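Local coordinates for protein B-agarase (PDB 5Z6P) that probably hydrolyses the beta-glycosidic bonds of agarose, as a glycoside hydrolase family 50 beta-agarase with a carbohydrate-binding-module-like domain, at residues Y642-W654 / M695-F709. Residues are numbered along the deposited sequence; the frame is centred on the assembly and turned at random.
Sequences YNYYKEGLHPEPW and MFERYMQTVVDNPYF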
ATOM      1  N   TYR A 642      -6.316   5.662   8.109  1.00 12.36           N
ATOM      2  CA  TYR A 642      -5.552   4.422   8.013  1.00 13.02           C
ATOM      3  C   TYR A 642      -5.416   3.981   6.548  1.00 13.23           C
ATOM      4  O   TYR A 642      -6.341   4.177   5.768  1.00 10.05           O
ATOM      5  CB  TYR A 642      -6.226   3.286   8.800  1.00 13.38           C
ATOM      6  CG  TYR A 642      -6.633   3.618  10.222  1.00 14.78           C
ATOM      7  CD1 TYR A 642      -7.860   4.211  10.497  1.00 14.34           C
ATOM      8  CD2 TYR A 642      -5.792   3.310  11.292  1.00 11.42           C
ATOM      9  CE1 TYR A 642      -8.239   4.498  11.820  1.00 14.41           C
ATOM     10  CE2 TYR A 642      -6.150   3.588  12.595  1.00 14.26           C
ATOM     11  CZ  TYR A 642      -7.374   4.192  12.854  1.00 16.67           C
ATOM     12  OH  TYR A 642      -7.723   4.472  14.156  1.00 19.13           O
ATOM     13  N   ASN A 643      -4.281   3.383   6.187  1.00 11.90           N
ATOM     14  CA  ASN A 643      -4.177   2.683   4.897  1.00 13.56           C
ATOM     15  C   ASN A 643      -4.263   1.189   5.176  1.00 13.37           C
ATOM     16  O   ASN A 643      -3.660   0.718   6.119  1.00 13.46           O
ATOM     17  CB  ASN A 643      -2.875   3.023   4.156  1.00 15.08           C
ATOM     18  CG  ASN A 643      -2.787   4.485   3.743  1.00 12.14           C
ATOM     19  OD1 ASN A 643      -3.791   5.206   3.696  1.00 12.63           O
ATOM     20  ND2 ASN A 643      -1.584   4.921   3.423  1.00 13.90           N
ATOM     21  N   TYR A 644      -5.022   0.439   4.381  1.00 12.09           N
ATOM     22  CA  TYR A 644      -5.246  -0.948   4.747  1.00 11.93           C
ATOM     23  C   TYR A 644      -5.446  -1.855   3.555  1.00 13.42           C
ATOM     24  O   TYR A 644      -6.533  -1.957   2.997  1.00 11.01           O
ATOM     25  CB  TYR A 644      -6.434  -1.066   5.700  1.00 10.58           C
ATOM     26  CG  TYR A 644      -6.398  -2.307   6.544  1.00 13.12           C
ATOM     27  CD1 TYR A 644      -5.405  -2.488   7.493  1.00 14.95           C
ATOM     28  CD2 TYR A 644      -7.361  -3.309   6.401  1.00 15.17           C
ATOM     29  CE1 TYR A 644      -5.352  -3.619   8.256  1.00 15.39           C
ATOM     30  CE2 TYR A 644      -7.321  -4.453   7.173  1.00 14.53           C
ATOM     31  CZ  TYR A 644      -6.315  -4.596   8.105  1.00 14.64           C
ATOM     32  OH  TYR A 644      -6.240  -5.715   8.885  1.00 17.11           O
ATOM     33  N   TYR A 645      -4.354  -2.525   3.207  1.00 14.79           N
ATOM     34  CA  TYR A 645      -4.273  -3.403   2.055  1.00 12.03           C
ATOM     35  C   TYR A 645      -4.557  -4.833   2.483  1.00 14.55           C
ATOM     36  O   TYR A 645      -3.647  -5.636   2.633  1.00 18.87           O
ATOM     37  CB  TYR A 645      -2.901  -3.284   1.408  1.00 13.44           C
ATOM     38  CG  TYR A 645      -2.678  -1.960   0.697  1.00 13.76           C
ATOM     39  CD1 TYR A 645      -3.202  -1.743  -0.573  1.00 15.02           C
ATOM     40  CD2 TYR A 645      -1.958  -0.931   1.290  1.00 12.76           C
ATOM     41  CE1 TYR A 645      -2.998  -0.547  -1.245  1.00 13.43           C
ATOM     42  CE2 TYR A 645      -1.761   0.263   0.638  1.00 12.87           C
ATOM     43  CZ  TYR A 645      -2.276   0.450  -0.642  1.00 15.02           C
ATOM     44  OH  TYR A 645      -2.077   1.633  -1.310  1.00 14.23           O
ATOM     45  N   LYS A 646      -5.836  -5.120   2.718  1.00 14.10           N
ATOM     46  CA  LYS A 646      -6.298  -6.467   3.015  1.00 16.54           C
ATOM     47  C   LYS A 646      -7.625  -6.628   2.282  1.00 13.98           C
ATOM     48  O   LYS A 646      -8.045  -5.727   1.567  1.00 14.64           O
ATOM     49  CB  LYS A 646      -6.455  -6.691   4.528  1.00 15.96           C
ATOM     50  CG  LYS A 646      -5.184  -6.469   5.367  1.00 11.98           C
ATOM     51  CD  LYS A 646      -4.132  -7.536   5.134  1.00 16.78           C
ATOM     52  CE  LYS A 646      -2.738  -7.035   5.516  1.00 13.33           C
ATOM     53  NZ  LYS A 646      -1.650  -7.936   5.037  1.00 19.89           N
ATOM     54  N   GLU A 647      -8.293  -7.756   2.465  1.00 14.61           N
ATOM     55  CA  GLU A 647      -9.533  -7.993   1.745  1.00 15.86           C
ATOM     56  C   GLU A 647     -10.683  -7.141   2.280  1.00 17.07           C
ATOM     57  O   GLU A 647     -11.695  -6.977   1.606  1.00 19.68           O
ATOM     58  CB  GLU A 647      -9.883  -9.476   1.781  1.00 16.52           C
ATOM     59  CG  GLU A 647      -8.867 -10.362   1.055  1.00 15.80           C
ATOM     60  CD  GLU A 647      -9.337 -11.789   0.863  1.00 17.09           C
ATOM     61  OE1 GLU A 647     -10.540 -12.050   1.013  1.00 18.26           O
ATOM     62  OE2 GLU A 647      -8.497 -12.651   0.542  1.00 20.30           O
ATOM     63  N   GLY A 648     -10.509  -6.590   3.484  1.00 17.85           N
ATOM     64  CA  GLY A 648     -11.461  -5.665   4.078  1.00 13.71           C
ATOM     65  C   GLY A 648     -11.151  -5.460   5.559  1.00 17.36           C
ATOM     66  O   GLY A 648     -10.130  -5.947   6.054  1.00 17.37           O
ATOM     67  N   LEU A 649     -12.031  -4.746   6.260  1.00 16.52           N
ATOM     68  CA  LEU A 649     -11.851  -4.444   7.680  1.00 19.75           C
ATOM     69  C   LEU A 649     -12.201  -5.653   8.538  1.00 18.75           C
ATOM     70  O   LEU A 649     -13.251  -5.700   9.186  1.00 21.93           O
ATOM     71  CB  LEU A 649     -12.696  -3.227   8.096  1.00 16.67           C
ATOM     72  CG  LEU A 649     -12.500  -1.970   7.247  1.00 16.65           C
ATOM     73  CD1 LEU A 649     -13.338  -0.799   7.770  1.00 13.96           C
ATOM     74  CD2 LEU A 649     -11.024  -1.595   7.191  1.00 15.69           C
ATOM     75  N   HIS A 650     -11.305  -6.627   8.521  1.00 18.71           N
ATOM     76  CA  HIS A 650     -11.450  -7.819   9.325  1.00 18.84           C
ATOM     77  C   HIS A 650     -11.698  -7.447  10.792  1.00 19.16           C
ATOM     78  O   HIS A 650     -10.995  -6.605  11.337  1.00 16.80           O
ATOM     79  CB  HIS A 650     -10.212  -8.676   9.178  1.00 16.79           C
ATOM     80  CG  HIS A 650     -10.377 -10.067   9.693  1.00 18.13           C
ATOM     81  ND1 HIS A 650     -10.449 -10.356  11.037  1.00 18.42           N
ATOM     82  CD2 HIS A 650     -10.471 -11.246   9.047  1.00 19.04           C
ATOM     83  CE1 HIS A 650     -10.586 -11.657  11.197  1.00 18.98           C
ATOM     84  NE2 HIS A 650     -10.614 -12.221  10.004  1.00 22.84           N
ATOM     85  N   PRO A 651     -12.747  -8.027  11.403  1.00 20.78           N
ATOM     86  CA  PRO A 651     -13.143  -7.675  12.773  1.00 18.61           C
ATOM     87  C   PRO A 651     -12.018  -7.759  13.813  1.00 17.15           C
ATOM     88  O   PRO A 651     -11.971  -6.925  14.697  1.00 22.15           O
ATOM     89  CB  PRO A 651     -14.247  -8.697  13.103  1.00 19.73           C
ATOM     90  CG  PRO A 651     -14.590  -9.402  11.800  1.00 20.73           C
ATOM     91  CD  PRO A 651     -13.816  -8.756  10.696  1.00 19.31           C
ATOM     92  N   GLU A 652     -11.134  -8.732  13.698  1.00 17.28           N
ATOM     93  CA  GLU A 652     -10.128  -8.964  14.723  1.00 17.29           C
ATOM     94  C   GLU A 652      -9.119  -7.790  14.901  1.00 21.75           C
ATOM     95  O   GLU A 652      -8.957  -7.312  16.013  1.00 19.89           O
ATOM     96  CB  GLU A 652      -9.409 -10.277  14.426  1.00 20.89           C
ATOM     97  CG  GLU A 652      -8.609 -10.855  15.564  1.00 23.02           C
ATOM     98  CD  GLU A 652      -7.819 -12.078  15.140  1.00 27.32           C
ATOM     99  OE1 GLU A 652      -8.377 -12.932  14.425  1.00 25.54           O
ATOM    100  OE2 GLU A 652      -6.623 -12.165  15.494  1.00 34.43           O
ATOM    101  N   PRO A 653      -8.467  -7.302  13.817  1.00 17.66           N
ATOM    102  CA  PRO A 653      -7.534  -6.194  14.094  1.00 16.14           C
ATOM    103  C   PRO A 653      -8.215  -4.836  14.253  1.00 17.06           C
ATOM    104  O   PRO A 653      -7.574  -3.880  14.683  1.00 17.70           O
ATOM    105  CB  PRO A 653      -6.602  -6.197  12.865  1.00 15.56           C
ATOM    106  CG  PRO A 653      -7.475  -6.740  11.750  1.00 17.67           C
ATOM    107  CD  PRO A 653      -8.363  -7.776  12.423  1.00 17.57           C
ATOM    108  N   TRP A 654      -9.494  -4.743  13.918  1.00 15.12           N
ATOM    109  CA  TRP A 654     -10.194  -3.476  14.059  1.00 15.97           C
ATOM    110  C   TRP A 654     -11.040  -3.360  15.359  1.00 19.19           C
ATOM    111  O   TRP A 654     -11.801  -2.403  15.514  1.00 17.36           O
ATOM    112  CB  TRP A 654     -11.049  -3.234  12.808  1.00 16.54           C
ATOM    113  CG  TRP A 654     -10.177  -2.968  11.611  1.00 17.11           C
ATOM    114  CD1 TRP A 654      -9.846  -3.845  10.619  1.00 14.95           C
ATOM    115  CD2 TRP A 654      -9.478  -1.752  11.319  1.00 16.33           C
ATOM    116  NE1 TRP A 654      -9.000  -3.243   9.713  1.00 14.81           N
ATOM    117  CE2 TRP A 654      -8.758  -1.960  10.120  1.00 17.33           C
ATOM    118  CE3 TRP A 654      -9.402  -0.501  11.944  1.00 15.94           C
ATOM    119  CZ2 TRP A 654      -7.964  -0.962   9.540  1.00 12.58           C
ATOM    120  CZ3 TRP A 654      -8.620   0.485  11.364  1.00 14.13           C
ATOM    121  CH2 TRP A 654      -7.921   0.250  10.171  1.00 13.96           C
ATOM    122  N   MET A 695     -13.882  -8.222  -5.441  1.00 17.76           N
ATOM    123  CA  MET A 695     -13.174  -7.997  -4.195  1.00 15.26           C
ATOM    124  C   MET A 695     -13.264  -6.535  -3.777  1.00 15.62           C
ATOM    125  O   MET A 695     -13.293  -6.244  -2.589  1.00 16.54           O
ATOM    126  CB  MET A 695     -11.723  -8.465  -4.313  1.00 17.05           C
ATOM    127  CG  MET A 695     -11.637  -9.984  -4.474  1.00 17.82           C
ATOM    128  SD  MET A 695      -9.970 -10.636  -4.617  1.00 20.29           S
ATOM    129  CE  MET A 695      -9.418 -10.496  -2.907  1.00 16.51           C
ATOM    130  N   PHE A 696     -13.318  -5.624  -4.747  1.00 15.21           N
ATOM    131  CA  PHE A 696     -13.522  -4.210  -4.454  1.00 16.43           C
ATOM    132  C   PHE A 696     -14.834  -4.048  -3.676  1.00 19.89           C
ATOM    133  O   PHE A 696     -14.890  -3.359  -2.654  1.00 16.45           O
ATOM    134  CB  PHE A 696     -13.555  -3.374  -5.735  1.00 13.87           C
ATOM    135  CG  PHE A 696     -13.872  -1.915  -5.511  1.00 16.61           C
ATOM    136  CD1 PHE A 696     -15.190  -1.478  -5.422  1.00 14.48           C
ATOM    137  CD2 PHE A 696     -12.850  -0.979  -5.410  1.00 13.44           C
ATOM    138  CE1 PHE A 696     -15.487  -0.147  -5.214  1.00 16.27           C
ATOM    139  CE2 PHE A 696     -13.132   0.365  -5.201  1.00 13.21           C
ATOM    140  CZ  PHE A 696     -14.459   0.785  -5.094  1.00 14.64           C
ATOM    141  N   GLU A 697     -15.878  -4.702  -4.166  1.00 15.19           N
ATOM    142  CA  GLU A 697     -17.184  -4.584  -3.546  1.00 16.77           C
ATOM    143  C   GLU A 697     -17.171  -5.167  -2.145  1.00 16.14           C
ATOM    144  O   GLU A 697     -17.692  -4.553  -1.226  1.00 18.69           O
ATOM    145  CB  GLU A 697     -18.263  -5.273  -4.396  1.00 16.27           C
ATOM    146  CG  GLU A 697     -19.634  -5.156  -3.804  1.00 19.08           C
ATOM    147  CD  GLU A 697     -20.738  -5.431  -4.805  1.00 24.08           C
ATOM    148  OE1 GLU A 697     -20.491  -6.167  -5.778  1.00 23.02           O
ATOM    149  OE2 GLU A 697     -21.843  -4.891  -4.611  1.00 27.01           O
ATOM    150  N   ARG A 698     -16.572  -6.341  -1.982  1.00 15.71           N
ATOM    151  CA  ARG A 698     -16.502  -6.984  -0.680  1.00 17.27           C
ATOM    152  C   ARG A 698     -15.773  -6.100   0.341  1.00 15.79           C
ATOM    153  O   ARG A 698     -16.210  -5.964   1.482  1.00 16.39           O
ATOM    154  CB  ARG A 698     -15.815  -8.341  -0.780  1.00 15.50           C
ATOM    155  CG  ARG A 698     -16.699  -9.469  -1.320  1.00 18.78           C
ATOM    156  CD  ARG A 698     -15.956 -10.810  -1.244  1.00 18.87           C
ATOM    157  NE  ARG A 698     -16.003 -11.495  -2.525  1.00 28.23           N
ATOM    158  CZ  ARG A 698     -14.976 -12.110  -3.087  1.00 21.69           C
ATOM    159  NH1 ARG A 698     -13.799 -12.156  -2.482  1.00 27.51           N
ATOM    160  NH2 ARG A 698     -15.134 -12.685  -4.258  1.00 29.01           N
ATOM    161  N   TYR A 699     -14.665  -5.501  -0.080  1.00 15.00           N
ATOM    162  CA  TYR A 699     -13.950  -4.558   0.770  1.00 14.88           C
ATOM    163  C   TYR A 699     -14.884  -3.447   1.183  1.00 13.81           C
ATOM    164  O   TYR A 699     -15.038  -3.187   2.360  1.00 17.57           O
ATOM    165  CB  TYR A 699     -12.718  -3.975   0.065  1.00 13.58           C
ATOM    166  CG  TYR A 699     -11.779  -3.166   0.981  1.00 14.19           C
ATOM    167  CD1 TYR A 699     -12.108  -1.888   1.422  1.00 13.16           C
ATOM    168  CD2 TYR A 699     -10.551  -3.686   1.370  1.00 13.43           C
ATOM    169  CE1 TYR A 699     -11.218  -1.146   2.248  1.00 14.92           C
ATOM    170  CE2 TYR A 699      -9.674  -2.961   2.201  1.00 13.73           C
ATOM    171  CZ  TYR A 699     -10.006  -1.707   2.630  1.00 12.29           C
ATOM    172  OH  TYR A 699      -9.112  -1.027   3.433  1.00 12.08           O
ATOM    173  N   MET A 700     -15.530  -2.808   0.225  1.00 12.35           N
ATOM    174  CA  MET A 700     -16.316  -1.628   0.543  1.00 14.00           C
ATOM    175  C   MET A 700     -17.494  -1.879   1.478  1.00 16.08           C
ATOM    176  O   MET A 700     -17.802  -1.022   2.304  1.00 16.49           O
ATOM    177  CB  MET A 700     -16.807  -0.968  -0.723  1.00 14.28           C
ATOM    178  CG  MET A 700     -15.704  -0.236  -1.450  1.00 13.48           C
ATOM    179  SD  MET A 700     -14.930   0.987  -0.392  1.00 19.27           S
ATOM    180  CE  MET A 700     -16.336   2.055  -0.101  1.00 17.75           C
ATOM    181  N   GLN A 701     -18.141  -3.037   1.355  1.00 16.37           N
ATOM    182  CA  GLN A 701     -19.301  -3.370   2.181  1.00 15.05           C
ATOM    183  C   GLN A 701     -18.899  -3.305   3.637  1.00 16.16           C
ATOM    184  O   GLN A 701     -19.604  -2.806   4.510  1.00 17.23           O
ATOM    185  CB  GLN A 701     -19.818  -4.775   1.852  1.00 17.03           C
ATOM    186  CG  GLN A 701     -20.382  -4.945   0.469  1.00 16.59           C
ATOM    187  CD  GLN A 701     -20.761  -6.388   0.158  1.00 19.96           C
ATOM    188  OE1 GLN A 701     -20.210  -7.326   0.727  1.00 22.41           O
ATOM    189  NE2 GLN A 701     -21.695  -6.565  -0.767  1.00 20.73           N
ATOM    190  N   THR A 702     -17.717  -3.847   3.850  1.00 14.54           N
ATOM    191  CA  THR A 702     -17.064  -3.948   5.117  1.00 16.53           C
ATOM    192  C   THR A 702     -16.794  -2.568   5.773  1.00 21.74           C
ATOM    193  O   THR A 702     -16.887  -2.403   7.002  1.00 21.39           O
ATOM    194  CB  THR A 702     -15.800  -4.785   4.867  1.00 20.04           C
ATOM    195  OG1 THR A 702     -15.893  -6.075   5.488  1.00 25.56           O
ATOM    196  CG2 THR A 702     -14.602  -4.071   5.170  1.00 12.54           C
ATOM    197  N   VAL A 703     -16.539  -1.558   4.954  1.00 19.41           N
ATOM    198  CA  VAL A 703     -16.296  -0.216   5.474  1.00 15.95           C
ATOM    199  C   VAL A 703     -17.627   0.484   5.717  1.00 15.85           C
ATOM    200  O   VAL A 703     -17.812   1.136   6.746  1.00 15.70           O
ATOM    201  CB  VAL A 703     -15.418   0.612   4.518  1.00 16.76           C
ATOM    202  CG1 VAL A 703     -15.177   2.021   5.068  1.00 14.49           C
ATOM    203  CG2 VAL A 703     -14.087  -0.118   4.249  1.00 14.90           C
ATOM    204  N   VAL A 704     -18.550   0.343   4.772  1.00 17.99           N
ATOM    205  CA  VAL A 704     -19.878   0.918   4.915  1.00 17.99           C
ATOM    206  C   VAL A 704     -20.558   0.363   6.168  1.00 17.43           C
ATOM    207  O   VAL A 704     -21.278   1.086   6.844  1.00 15.30           O
ATOM    208  CB  VAL A 704     -20.753   0.655   3.672  1.00 20.69           C
ATOM    209  CG1 VAL A 704     -22.149   1.191   3.877  1.00 24.38           C
ATOM    210  CG2 VAL A 704     -20.144   1.323   2.470  1.00 19.78           C
ATOM    211  N   ASP A 705     -20.285  -0.902   6.485  1.00 18.38           N
ATOM    212  CA  ASP A 705     -20.892  -1.570   7.636  1.00 18.75           C
ATOM    213  C   ASP A 705     -20.237  -1.175   8.964  1.00 20.42           C
ATOM    214  O   ASP A 705     -20.779  -1.449  10.026  1.00 16.18           O
ATOM    215  CB  ASP A 705     -20.823  -3.093   7.496  1.00 17.05           C
ATOM    216  CG  ASP A 705     -21.871  -3.659   6.530  1.00 20.65           C
ATOM    217  OD1 ASP A 705     -22.779  -2.920   6.108  1.00 23.95           O
ATOM    218  OD2 ASP A 705     -21.779  -4.854   6.204  1.00 22.50           O
ATOM    219  N   ASN A 706     -19.054  -0.576   8.905  1.00 18.50           N
ATOM    220  CA  ASN A 706     -18.354  -0.236  10.139  1.00 18.79           C
ATOM    221  C   ASN A 706     -18.735   1.164  10.589  1.00 17.43           C
ATOM    222  O   ASN A 706     -18.516   2.145   9.877  1.00 16.68           O
ATOM    223  CB  ASN A 706     -16.833  -0.359   9.982  1.00 17.68           C
ATOM    224  CG  ASN A 706     -16.110  -0.225  11.305  1.00 16.33           C
ATOM    225  OD1 ASN A 706     -16.203   0.812  11.962  1.00 15.94           O
ATOM    226  ND2 ASN A 706     -15.403  -1.275  11.711  1.00 13.67           N
ATOM    227  N   PRO A 707     -19.290   1.265  11.795  1.00 17.65           N
ATOM    228  CA  PRO A 707     -19.869   2.542  12.217  1.00 18.15           C
ATOM    229  C   PRO A 707     -18.824   3.604  12.601  1.00 16.88           C
ATOM    230  O   PRO A 707     -19.216   4.704  12.955  1.00 19.91           O
ATOM    231  CB  PRO A 707     -20.727   2.148  13.424  1.00 18.44           C
ATOM    232  CG  PRO A 707     -20.037   0.957  13.992  1.00 17.35           C
ATOM    233  CD  PRO A 707     -19.419   0.222  12.834  1.00 20.06           C
ATOM    234  N   TYR A 708     -17.535   3.298  12.522  1.00 18.61           N
ATOM    235  CA  TYR A 708     -16.528   4.321  12.807  1.00 17.22           C
ATOM    236  C   TYR A 708     -15.928   4.898  11.543  1.00 16.52           C
ATOM    237  O   TYR A 708     -15.150   5.853  11.594  1.00 17.57           O
ATOM    238  CB  TYR A 708     -15.428   3.756  13.704  1.00 18.83           C
ATOM    239  CG  TYR A 708     -15.993   3.292  15.008  1.00 17.56           C
ATOM    240  CD1 TYR A 708     -16.171   4.180  16.052  1.00 16.43           C
ATOM    241  CD2 TYR A 708     -16.392   1.975  15.180  1.00 17.58           C
ATOM    242  CE1 TYR A 708     -16.711   3.769  17.248  1.00 18.95           C
ATOM    243  CE2 TYR A 708     -16.936   1.551  16.369  1.00 19.24           C
ATOM    244  CZ  TYR A 708     -17.091   2.458  17.404  1.00 21.09           C
ATOM    245  OH  TYR A 708     -17.629   2.052  18.594  1.00 26.75           O
ATOM    246  N   PHE A 709     -16.303   4.340  10.398  1.00 14.49           N
ATOM    247  CA  PHE A 709     -15.709   4.796   9.155  1.00 14.46           C
ATOM    248  C   PHE A 709     -16.638   5.666   8.320  1.00 16.79           C
ATOM    249  O   PHE A 709     -17.853   5.427   8.221  1.00 14.68           O
ATOM    250  CB  PHE A 709     -15.216   3.599   8.351  1.00 16.11           C
ATOM    251  CG  PHE A 709     -13.843   3.162   8.743  1.00 15.52           C
ATOM    252  CD1 PHE A 709     -13.656   2.325   9.828  1.00 13.47           C
ATOM    253  CD2 PHE A 709     -12.740   3.618   8.044  1.00 11.75           C
ATOM    254  CE1 PHE A 709     -12.393   1.943  10.203  1.00 13.94           C
ATOM    255  CE2 PHE A 709     -11.479   3.255   8.414  1.00 13.48           C
ATOM    256  CZ  PHE A 709     -11.292   2.414   9.492  1.00 14.00           C
TER
HETATM  257  O   HOH W   1     -12.066  -8.222  -0.766  1.00 15.93           O
HETATM  258  O   HOH W   2     -12.714 -10.788  -0.517  1.00 18.36           O
HETATM  259  O   HOH W   3     -15.011  -4.061  10.498  1.00 18.79           O
HETATM  260  O   HOH W   4     -15.313  -7.494   8.178  1.00 21.44           O
HETATM  261  O   HOH W   5     -14.722  -2.367  14.808  1.00 26.80           O
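Leu649 drives its CD1 methyl onto one face of the Phe709 ring, a CH-pi contact 3.9 Å from the ring centroid and 19° off the normal. The pair joins two elements of the (beta/alpha)8-barrel expected of a GH50 catalytic domain: the loop after strand 640-643, and helix 689-704 with the turn leading into strand 709-714. The same CD1 packs against Val703 CG2 at 3.7 Å. Phe709 also turns its edge to the face of the Trp654 six-membered ring, an edge-to-face pair with planes at 83° and Phe709 CZ nearest Trp654 CZ3; Tyr642 CD1 touches the same CZ obliquely. Trp654 in turn sets CZ3 over the centre of the Tyr642 ring and takes Leu649 CD2 on a face of its own indole.

One turn earlier in the helix, Tyr699 carries CG anti to its backbone N (chi1 -170°), which lays the ring alongside Gly648, CD2 lying 3.5 Å from Gly648 CA. Its OH donates to Tyr644 O at 2.8 Å, in the carbonyl plane and on a lone pair, tying the loop to the helix by a direct bond. Phe669 stacks on the Tyr699 ring.

Waters bridge polar atoms of the two segments. One donates to both Glu647 O and Met695 O; another links Glu647 OE1 with Arg698 NH1, 4.8 Å apart. Glu647 OE1 also bonds Ser195 OG and the backbone N of Leu196, so the carboxylate has partners beyond the helix. Leu649 is the centre of an inverse gamma turn, closed by His650 N to Gly648 O, and its own carbonyl O receives two more waters, one shared with Thr702 OG1 and one with Asn706 ND2. The other end of that amide closes an Asx turn: Asn706 OD1 accepts from Tyr708 N at 2.9 Å.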